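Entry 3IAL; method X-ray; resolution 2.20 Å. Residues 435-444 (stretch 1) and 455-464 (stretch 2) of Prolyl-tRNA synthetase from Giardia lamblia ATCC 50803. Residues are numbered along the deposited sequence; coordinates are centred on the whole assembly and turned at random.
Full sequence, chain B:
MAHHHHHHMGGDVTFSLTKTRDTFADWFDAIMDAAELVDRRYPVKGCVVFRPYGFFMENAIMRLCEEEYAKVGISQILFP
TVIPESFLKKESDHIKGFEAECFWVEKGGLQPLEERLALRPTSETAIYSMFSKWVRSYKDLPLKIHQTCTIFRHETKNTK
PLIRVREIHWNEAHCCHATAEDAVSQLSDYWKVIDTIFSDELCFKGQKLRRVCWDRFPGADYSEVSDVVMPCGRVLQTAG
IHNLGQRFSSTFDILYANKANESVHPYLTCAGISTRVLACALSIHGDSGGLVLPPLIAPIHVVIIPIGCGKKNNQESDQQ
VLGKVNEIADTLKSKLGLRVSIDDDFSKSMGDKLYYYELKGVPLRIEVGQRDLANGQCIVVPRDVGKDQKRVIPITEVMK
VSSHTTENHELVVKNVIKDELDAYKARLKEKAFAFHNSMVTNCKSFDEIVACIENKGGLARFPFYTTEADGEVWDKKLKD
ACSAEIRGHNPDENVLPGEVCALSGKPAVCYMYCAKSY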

ATOM      1  N   PHE B 435       3.763  16.929 -27.751  1.00 32.60           N
ATOM      2  CA  PHE B 435       3.774  15.625 -28.411  1.00 34.51           C
ATOM      3  C   PHE B 435       2.369  15.085 -28.640  1.00 34.83           C
ATOM      4  O   PHE B 435       2.061  14.606 -29.736  1.00 36.08           O
ATOM      5  CB  PHE B 435       4.568  14.597 -27.622  1.00 34.62           C
ATOM      6  CG  PHE B 435       4.476  13.220 -28.200  1.00 33.97           C
ATOM      7  CD1 PHE B 435       5.119  12.916 -29.394  1.00 36.66           C
ATOM      8  CD2 PHE B 435       3.719  12.243 -27.584  1.00 31.40           C
ATOM      9  CE1 PHE B 435       5.025  11.643 -29.950  1.00 32.97           C
ATOM     10  CE2 PHE B 435       3.623  10.970 -28.134  1.00 34.90           C
ATOM     11  CZ  PHE B 435       4.283  10.671 -29.311  1.00 33.01           C
ATOM     12  N   HIS B 436       1.529  15.152 -27.608  1.00 34.34           N
ATOM     13  CA  HIS B 436       0.132  14.755 -27.736  1.00 34.06           C
ATOM     14  C   HIS B 436      -0.564  15.573 -28.828  1.00 34.48           C
ATOM     15  O   HIS B 436      -1.169  15.009 -29.745  1.00 31.81           O
ATOM     16  CB  HIS B 436      -0.623  14.932 -26.418  1.00 33.06           C
ATOM     17  CG  HIS B 436      -2.105  14.780 -26.563  1.00 35.56           C
ATOM     18  ND1 HIS B 436      -2.747  13.574 -26.402  1.00 34.52           N
ATOM     19  CD2 HIS B 436      -3.067  15.678 -26.885  1.00 36.51           C
ATOM     20  CE1 HIS B 436      -4.042  13.736 -26.609  1.00 34.99           C
ATOM     21  NE2 HIS B 436      -4.261  15.002 -26.904  1.00 32.90           N
ATOM     22  N   ASN B 437      -0.460  16.897 -28.733  1.00 34.42           N
ATOM     23  CA  ASN B 437      -1.106  17.793 -29.705  1.00 36.57           C
ATOM     24  C   ASN B 437      -0.664  17.532 -31.152  1.00 35.33           C
ATOM     25  O   ASN B 437      -1.470  17.611 -32.071  1.00 36.33           O
ATOM     26  CB  ASN B 437      -0.897  19.270 -29.320  1.00 35.95           C
ATOM     27  CG  ASN B 437      -1.629  19.650 -28.032  1.00 38.73           C
ATOM     28  OD1 ASN B 437      -2.666  19.077 -27.707  1.00 41.80           O
ATOM     29  ND2 ASN B 437      -1.093  20.625 -27.300  1.00 37.26           N
ATOM     30  N   SER B 438       0.608  17.190 -31.336  1.00 35.07           N
ATOM     31  CA  SER B 438       1.143  16.818 -32.646  1.00 35.08           C
ATOM     32  C   SER B 438       0.622  15.461 -33.168  1.00 36.63           C
ATOM     33  O   SER B 438       0.731  15.176 -34.365  1.00 37.68           O
ATOM     34  CB  SER B 438       2.680  16.793 -32.602  1.00 35.28           C
ATOM     35  OG  SER B 438       3.179  15.541 -32.137  1.00 34.21           O
ATOM     36  N   MET B 439       0.078  14.632 -32.273  1.00 37.47           N
ATOM     37  CA  MET B 439      -0.421  13.294 -32.612  1.00 36.35           C
ATOM     38  C   MET B 439      -1.957  13.219 -32.567  1.00 36.14           C
ATOM     39  O   MET B 439      -2.543  12.165 -32.305  1.00 37.26           O
ATOM     40  CB  MET B 439       0.211  12.257 -31.675  1.00 36.17           C
ATOM     41  CG  MET B 439       1.712  12.118 -31.863  1.00 36.43           C
ATOM     42  SD  MET B 439       2.172  11.397 -33.459  1.00 37.17           S
ATOM     43  CE  MET B 439       2.274   9.666 -33.036  1.00 33.52           C
ATOM     44  N   VAL B 440      -2.588  14.361 -32.811  1.00 35.36           N
ATOM     45  CA  VAL B 440      -4.009  14.454 -33.109  1.00 34.89           C
ATOM     46  C   VAL B 440      -4.103  15.110 -34.486  1.00 33.55           C
ATOM     47  O   VAL B 440      -3.710  16.257 -34.637  1.00 33.60           O
ATOM     48  CB  VAL B 440      -4.740  15.307 -32.051  1.00 36.43           C
ATOM     49  CG1 VAL B 440      -6.206  15.549 -32.453  1.00 35.24           C
ATOM     50  CG2 VAL B 440      -4.649  14.627 -30.676  1.00 32.57           C
ATOM     51  N   THR B 441      -4.589  14.366 -35.481  1.00 32.31           N
ATOM     52  CA  THR B 441      -4.633  14.825 -36.863  1.00 31.51           C
ATOM     53  C   THR B 441      -6.048  14.817 -37.413  1.00 31.67           C
ATOM     54  O   THR B 441      -6.711  13.789 -37.417  1.00 31.75           O
ATOM     55  CB  THR B 441      -3.792  13.927 -37.781  1.00 32.21           C
ATOM     56  OG1 THR B 441      -2.463  13.805 -37.257  1.00 32.01           O
ATOM     57  CG2 THR B 441      -3.748  14.510 -39.222  1.00 28.67           C
ATOM     58  N   ASN B 442      -6.494  15.961 -37.914  1.00 33.73           N
ATOM     59  CA  ASN B 442      -7.826  16.076 -38.503  1.00 34.76           C
ATOM     60  C   ASN B 442      -7.863  15.443 -39.896  1.00 34.32           C
ATOM     61  O   ASN B 442      -6.962  15.659 -40.697  1.00 35.39           O
ATOM     62  CB  ASN B 442      -8.270  17.545 -38.534  1.00 35.05           C
ATOM     63  CG  ASN B 442      -8.673  18.054 -37.156  1.00 37.69           C
ATOM     64  OD1 ASN B 442      -9.555  17.488 -36.503  1.00 33.83           O
ATOM     65  ND2 ASN B 442      -8.026  19.121 -36.705  1.00 38.76           N
ATOM     66  N   CYS B 443      -8.889  14.635 -40.156  1.00 34.28           N
ATOM     67  CA  CYS B 443      -9.035  13.921 -41.429  1.00 34.89           C
ATOM     68  C   CYS B 443     -10.450  14.088 -41.980  1.00 34.96           C
ATOM     69  O   CYS B 443     -11.425  14.055 -41.223  1.00 33.81           O
ATOM     70  CB  CYS B 443      -8.713  12.437 -41.249  1.00 33.78           C
ATOM     71  SG  CYS B 443      -7.053  12.133 -40.594  1.00 33.92           S
ATOM     72  N   LYS B 444     -10.545  14.273 -43.298  1.00 34.03           N
ATOM     73  CA  LYS B 444     -11.819  14.540 -43.973  1.00 36.79           C
ATOM     74  C   LYS B 444     -12.279  13.378 -44.851  1.00 34.90           C
ATOM     75  O   LYS B 444     -13.224  13.533 -45.622  1.00 34.32           O
ATOM     76  CB  LYS B 444     -11.703  15.789 -44.857  1.00 38.83           C
ATOM     77  CG  LYS B 444     -11.308  17.064 -44.122  1.00 44.78           C
ATOM     78  CD  LYS B 444     -11.536  18.323 -44.984  1.00 48.54           C
ATOM     79  CE  LYS B 444     -10.569  18.410 -46.164  1.00 52.12           C
ATOM     80  NZ  LYS B 444     -10.927  17.499 -47.299  1.00 53.10           N
ATOM     81  N   ASN B 455       1.288   6.386 -41.765  1.00 37.02           N
ATOM     82  CA  ASN B 455       2.503   7.200 -41.926  1.00 37.57           C
ATOM     83  C   ASN B 455       2.915   7.962 -40.684  1.00 37.83           C
ATOM     84  O   ASN B 455       4.101   8.218 -40.480  1.00 39.70           O
ATOM     85  CB  ASN B 455       2.340   8.201 -43.073  1.00 38.23           C
ATOM     86  CG  ASN B 455       1.909   7.546 -44.363  1.00 37.18           C
ATOM     87  OD1 ASN B 455       2.206   6.379 -44.604  1.00 35.79           O
ATOM     88  ND2 ASN B 455       1.191   8.292 -45.194  1.00 36.52           N
ATOM     89  N   LYS B 456       1.941   8.337 -39.864  1.00 38.38           N
ATOM     90  CA  LYS B 456       2.189   9.228 -38.736  1.00 38.93           C
ATOM     91  C   LYS B 456       1.887   8.555 -37.402  1.00 39.53           C
ATOM     92  O   LYS B 456       2.647   8.705 -36.442  1.00 39.57           O
ATOM     93  CB  LYS B 456       1.337  10.486 -38.899  1.00 38.88           C
ATOM     94  CG  LYS B 456       1.569  11.570 -37.875  1.00 41.08           C
ATOM     95  CD  LYS B 456       0.725  12.786 -38.226  1.00 43.34           C
ATOM     96  CE  LYS B 456       0.748  13.838 -37.130  1.00 43.94           C
ATOM     97  NZ  LYS B 456      -0.100  15.010 -37.495  1.00 42.80           N
ATOM     98  N   GLY B 457       0.776   7.824 -37.341  1.00 38.63           N
ATOM     99  CA  GLY B 457       0.310   7.249 -36.086  1.00 37.16           C
ATOM    100  C   GLY B 457      -0.445   8.271 -35.258  1.00 34.85           C
ATOM    101  O   GLY B 457      -0.839   9.320 -35.760  1.00 33.23           O
ATOM    102  N   GLY B 458      -0.649   7.952 -33.985  1.00 33.13           N
ATOM    103  CA  GLY B 458      -1.424   8.796 -33.086  1.00 32.17           C
ATOM    104  C   GLY B 458      -2.914   8.686 -33.355  1.00 32.23           C
ATOM    105  O   GLY B 458      -3.399   7.665 -33.851  1.00 30.23           O
ATOM    106  N   LEU B 459      -3.636   9.751 -33.027  1.00 32.10           N
ATOM    107  CA  LEU B 459      -5.087   9.778 -33.158  1.00 31.58           C
ATOM    108  C   LEU B 459      -5.481  10.475 -34.461  1.00 30.84           C
ATOM    109  O   LEU B 459      -4.919  11.518 -34.806  1.00 31.45           O
ATOM    110  CB  LEU B 459      -5.702  10.498 -31.955  1.00 31.37           C
ATOM    111  CG  LEU B 459      -5.543   9.756 -30.616  1.00 31.78           C
ATOM    112  CD1 LEU B 459      -5.447  10.724 -29.422  1.00 24.36           C
ATOM    113  CD2 LEU B 459      -6.685   8.752 -30.419  1.00 24.31           C
ATOM    114  N   ALA B 460      -6.424   9.874 -35.183  1.00 29.00           N
ATOM    115  CA  ALA B 460      -7.034  10.484 -36.367  1.00 30.32           C
ATOM    116  C   ALA B 460      -8.424  10.966 -35.984  1.00 30.18           C
ATOM    117  O   ALA B 460      -9.285  10.166 -35.606  1.00 29.24           O
ATOM    118  CB  ALA B 460      -7.117   9.483 -37.511  1.00 27.86           C
ATOM    119  N   ARG B 461      -8.624  12.277 -36.071  1.00 31.08           N
ATOM    120  CA  ARG B 461      -9.856  12.925 -35.648  1.00 32.66           C
ATOM    121  C   ARG B 461     -10.675  13.275 -36.882  1.00 32.08           C
ATOM    122  O   ARG B 461     -10.148  13.812 -37.843  1.00 33.56           O
ATOM    123  CB  ARG B 461      -9.515  14.184 -34.858  1.00 34.33           C
ATOM    124  CG  ARG B 461     -10.695  14.899 -34.228  1.00 36.38           C
ATOM    125  CD  ARG B 461     -10.188  16.082 -33.445  1.00 36.75           C
ATOM    126  NE  ARG B 461     -11.257  16.908 -32.886  1.00 37.52           N
ATOM    127  CZ  ARG B 461     -11.823  17.949 -33.500  1.00 38.15           C
ATOM    128  NH1 ARG B 461     -11.460  18.302 -34.728  1.00 32.72           N
ATOM    129  NH2 ARG B 461     -12.779  18.639 -32.880  1.00 41.57           N
ATOM    130  N   PHE B 462     -11.958  12.945 -36.868  1.00 31.65           N
ATOM    131  CA  PHE B 462     -12.795  13.131 -38.048  1.00 31.14           C
ATOM    132  C   PHE B 462     -14.262  13.300 -37.682  1.00 31.35           C
ATOM    133  O   PHE B 462     -14.760  12.623 -36.779  1.00 30.26           O
ATOM    134  CB  PHE B 462     -12.622  11.960 -39.027  1.00 31.05           C
ATOM    135  CG  PHE B 462     -13.011  10.606 -38.463  1.00 31.83           C
ATOM    136  CD1 PHE B 462     -14.265  10.065 -38.714  1.00 33.10           C
ATOM    137  CD2 PHE B 462     -12.108   9.857 -37.732  1.00 31.71           C
ATOM    138  CE1 PHE B 462     -14.620   8.813 -38.217  1.00 33.37           C
ATOM    139  CE2 PHE B 462     -12.452   8.600 -37.237  1.00 33.21           C
ATOM    140  CZ  PHE B 462     -13.708   8.079 -37.479  1.00 33.99           C
ATOM    141  N   PRO B 463     -14.963  14.210 -38.384  1.00 31.26           N
ATOM    142  CA  PRO B 463     -16.405  14.305 -38.148  1.00 31.71           C
ATOM    143  C   PRO B 463     -17.084  13.009 -38.592  1.00 30.88           C
ATOM    144  O   PRO B 463     -16.656  12.390 -39.577  1.00 30.96           O
ATOM    145  CB  PRO B 463     -16.850  15.504 -38.998  1.00 31.14           C
ATOM    146  CG  PRO B 463     -15.727  15.773 -39.952  1.00 32.99           C
ATOM    147  CD  PRO B 463     -14.481  15.148 -39.414  1.00 31.41           C
ATOM    148  N   PHE B 464     -18.114  12.604 -37.860  1.00 27.54           N
ATOM    149  CA  PHE B 464     -18.747  11.309 -38.066  1.00 28.75           C
ATOM    150  C   PHE B 464     -20.245  11.416 -37.788  1.00 28.31           C
ATOM    151  O   PHE B 464     -20.663  12.194 -36.932  1.00 28.73           O
ATOM    152  CB  PHE B 464     -18.076  10.276 -37.150  1.00 24.99           C
ATOM    153  CG  PHE B 464     -18.473   8.854 -37.419  1.00 27.49           C
ATOM    154  CD1 PHE B 464     -18.204   8.256 -38.638  1.00 29.02           C
ATOM    155  CD2 PHE B 464     -19.083   8.096 -36.425  1.00 27.04           C
ATOM    156  CE1 PHE B 464     -18.560   6.923 -38.874  1.00 29.75           C
ATOM    157  CE2 PHE B 464     -19.440   6.782 -36.645  1.00 28.52           C
ATOM    158  CZ  PHE B 464     -19.180   6.189 -37.875  1.00 31.85           C
TER
HETATM  159  O   HOH W   1      -2.033  11.824 -35.496  1.00 30.53           O

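Two parallel strands, 440-442 and 459-464, lie side by side with their axes 34° apart, and the two stretches bury 686 Å² between them. At the helical start of stretch 1, Phe435 and Asn437 do not reach stretch 2. The CA-to-CB bond of buried His436 points sideways to stretch 2, but its ring comes nearer, bringing CE1 to 4.4 Å from CD1 of Leu459, an oblique approach. Ser438 turns its hydroxyl back along its own stretch, OG donating to Phe435 O (2.8 Å), while its carbonyl O lies 3.1 Å from CE of Lys456.

Met439 links helix to strand. Its N donates to His436 O (2.8 Å), and its O accepts from Leu459 N (2.7 Å), the first rung of the ladder. The flexible side chain folds over the glycine turn, with Met439 CE 3.6 Å from Lys456 O and 3.5 Å from Gly458 N. Gly457 and Gly458 both have positive phi, which favours glycine; at Gly458 a CB would also clash, falling 2.6 Å from Met439 O.

Val440 pairs with Leu459, their side chains on the same face of the sheet as those of Asn442 and Arg461. Val440 CG2 packs 4.2 Å from Leu459 CD1, and Val440 CG1 rests 4.1 Å from CD of Arg461, so the branched valine touches both a leucine and the aliphatic part of an arginine. Thr441, paired with Ala460, carries two rungs: its N donates to Leu459 O (2.9 Å) and its O accepts from Arg461 N (2.8 Å). Its side chain lies on the other face, where Thr441 OG1 accepts from NZ of Lys456 (2.7 Å). The lysine chain, all t, is extended and so spans the distance from the turn to the threonine. Thr441 OG1 also donates to water 1 (2.7 Å), which in turn donates to Gly457 O (2.8 Å) and Leu459 O (3.0 Å), tying the strand to the turn.

Asn442 sits opposite Arg461. With chi1 m, its amide comes nearer to stretch 2, and OD1 accepts from Arg461 NH1 (2.7 Å) at the edge of the guanidinium, near its plane. Arg461 is extended through chi3, and its NE and NH2 are satisfied elsewhere in the structure. Cys443 N donates to Arg461 O (2.8 Å), closing the ladder, while its buried SG packs 4.1 Å from CB of Ala460, whose small side chain is buried too. Beyond this, Cys443 O lies 3.3 Å from Phe462 CB and 3.7 Å from Pro463 CD. Lys444 points away, and the contact ends.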